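Local structure of putative carboxymuconolactone decarboxylase (Burkholderia xenovorans, 2QEU) at residues E104-G109 / K124-A129. The protein is of unconfirmed function but belongs to the carboxymuconolactone decarboxylase family of the AhpD-like clan, and may have peroxiredoxin activity. Residues are numbered along the deposited sequence; the frame is centred on the assembly and turned at random.
Sequences EGILLG and KAVTFA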
loop_
_atom_site.group_PDB
_atom_site.type_symbol
_atom_site.label_atom_id
_atom_site.label_comp_id
_atom_site.label_asym_id
_atom_site.label_seq_id
_atom_site.Cartn_x
_atom_site.Cartn_y
_atom_site.Cartn_z
ATOM N N GLU B 104 2.578 16.142 -17.049
ATOM C CA GLU B 104 3.831 16.327 -16.299
ATOM C C GLU B 104 3.689 15.886 -14.836
ATOM O O GLU B 104 4.598 15.287 -14.307
ATOM C CB GLU B 104 4.345 17.772 -16.404
ATOM C CG GLU B 104 4.836 18.127 -17.814
ATOM C CD GLU B 104 5.516 19.518 -17.901
ATOM O OE1 GLU B 104 5.899 20.033 -16.835
ATOM O OE2 GLU B 104 5.749 20.041 -19.020
ATOM N N GLY B 105 2.547 16.211 -14.214
ATOM C CA GLY B 105 2.306 15.868 -12.832
ATOM C C GLY B 105 2.162 14.392 -12.612
ATOM O O GLY B 105 2.728 13.817 -11.684
ATOM N N ILE B 106 1.329 13.767 -13.463
ATOM C CA ILE B 106 1.080 12.340 -13.374
ATOM C C ILE B 106 2.353 11.514 -13.512
ATOM O O ILE B 106 2.560 10.518 -12.812
ATOM C CB ILE B 106 -0.008 11.849 -14.356
ATOM C CG1 ILE B 106 -1.341 12.430 -13.931
ATOM C CG2 ILE B 106 -0.125 10.301 -14.361
ATOM C CD1 ILE B 106 -2.481 12.260 -15.001
ATOM N N LEU B 107 3.210 11.876 -14.452
ATOM C CA LEU B 107 4.474 11.162 -14.645
ATOM C C LEU B 107 5.303 11.046 -13.396
ATOM O O LEU B 107 6.027 10.086 -13.189
ATOM C CB LEU B 107 5.263 11.786 -15.792
ATOM C CG LEU B 107 4.649 11.711 -17.207
ATOM C CD1 LEU B 107 5.479 12.573 -18.185
ATOM C CD2 LEU B 107 4.659 10.208 -17.637
ATOM N N LEU B 108 5.240 12.075 -12.543
ATOM C CA LEU B 108 6.078 12.101 -11.320
ATOM C C LEU B 108 5.719 10.953 -10.392
ATOM O O LEU B 108 6.565 10.449 -9.637
ATOM C CB LEU B 108 5.912 13.458 -10.605
ATOM C CG LEU B 108 6.424 14.677 -11.381
ATOM C CD1 LEU B 108 5.982 16.020 -10.720
ATOM C CD2 LEU B 108 7.918 14.682 -11.689
ATOM N N GLY B 109 4.476 10.465 -10.476
ATOM C CA GLY B 109 4.107 9.245 -9.732
ATOM C C GLY B 109 4.965 8.036 -10.019
ATOM O O GLY B 109 5.115 7.189 -9.130
ATOM N N LYS B 124 -5.611 6.936 -17.324
ATOM C CA LYS B 124 -7.051 7.147 -17.638
ATOM C C LYS B 124 -7.421 8.650 -17.541
ATOM O O LYS B 124 -8.296 9.176 -18.290
ATOM C CB LYS B 124 -7.886 6.337 -16.657
ATOM C CG LYS B 124 -7.673 4.829 -16.655
ATOM C CD LYS B 124 -8.589 4.131 -15.645
ATOM C CE LYS B 124 -8.607 2.628 -15.910
ATOM N NZ LYS B 124 -9.301 1.900 -14.854
ATOM N N ALA B 125 -6.742 9.357 -16.646
ATOM C CA ALA B 125 -6.903 10.816 -16.507
ATOM C C ALA B 125 -6.510 11.525 -17.798
ATOM O O ALA B 125 -7.156 12.488 -18.181
ATOM C CB ALA B 125 -6.073 11.344 -15.273
ATOM N N VAL B 126 -5.450 11.040 -18.448
ATOM C CA VAL B 126 -4.927 11.638 -19.667
ATOM C C VAL B 126 -5.871 11.355 -20.836
ATOM O O VAL B 126 -6.197 12.245 -21.634
ATOM C CB VAL B 126 -3.479 11.174 -19.950
ATOM C CG1 VAL B 126 -2.962 11.776 -21.319
ATOM C CG2 VAL B 126 -2.538 11.598 -18.787
ATOM N N THR B 127 -6.329 10.112 -20.923
ATOM C CA THR B 127 -7.320 9.720 -21.932
ATOM C C THR B 127 -8.568 10.641 -21.867
ATOM O O THR B 127 -9.029 11.196 -22.884
ATOM C CB THR B 127 -7.757 8.286 -21.761
ATOM O OG1 THR B 127 -6.615 7.441 -21.889
ATOM C CG2 THR B 127 -8.841 7.894 -22.819
ATOM N N PHE B 128 -9.103 10.795 -20.664
ATOM C CA PHE B 128 -10.179 11.737 -20.407
ATOM C C PHE B 128 -9.802 13.169 -20.787
ATOM O O PHE B 128 -10.604 13.852 -21.456
ATOM C CB PHE B 128 -10.633 11.666 -18.932
ATOM C CG PHE B 128 -11.583 12.777 -18.532
ATOM C CD1 PHE B 128 -12.926 12.724 -18.854
ATOM C CD2 PHE B 128 -11.114 13.884 -17.851
ATOM C CE1 PHE B 128 -13.788 13.754 -18.477
ATOM C CE2 PHE B 128 -11.936 14.894 -17.483
ATOM C CZ PHE B 128 -13.277 14.850 -17.812
ATOM N N ALA B 129 -8.619 13.608 -20.368
ATOM C CA ALA B 129 -8.198 15.011 -20.490
ATOM C C ALA B 129 -8.148 15.451 -21.955
ATOM O O ALA B 129 -8.525 16.571 -22.314
ATOM C CB ALA B 129 -6.842 15.187 -19.872
#
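Between segments 104-109 and 124-129, of helices 99-113 and 122-137, the nearest CA atoms are those of I106 and A125, 8.7 Å apart, so side chains alone bridge the two segments. The bridge is a single methyl group. I106 extends its longer branch across the gap, with CG1 anti to the carbonyl carbon (chi1 -67°) and CD1 carried outward by an extended chi2 of 168°. CD1 touches both of two successive residues, 3.7 Å from A125 CB and 3.8 Å from V126 CG2. V126 has CG1 anti to its backbone N (chi1 177°), which leaves CG2 as the branch that receives the isoleucine tip, the two side chains running at a slant to each other. W118 of the short helix 116-119, in the connection between the two helices, touches both I106 and V126, while A125 also packs on I85 and T89 of helix 82-94. E104, two residues before I106, is hydrogen-bonded to backbone N atoms of K62 and L63 of a second subunit. With no hydrogen bond or charge pair between the segments, the junction is a buried, purely apolar one, in which van der Waals contact between three methyl groups joins helices 99-113 and 122-137, with Y38 of a third subunit packed against V126.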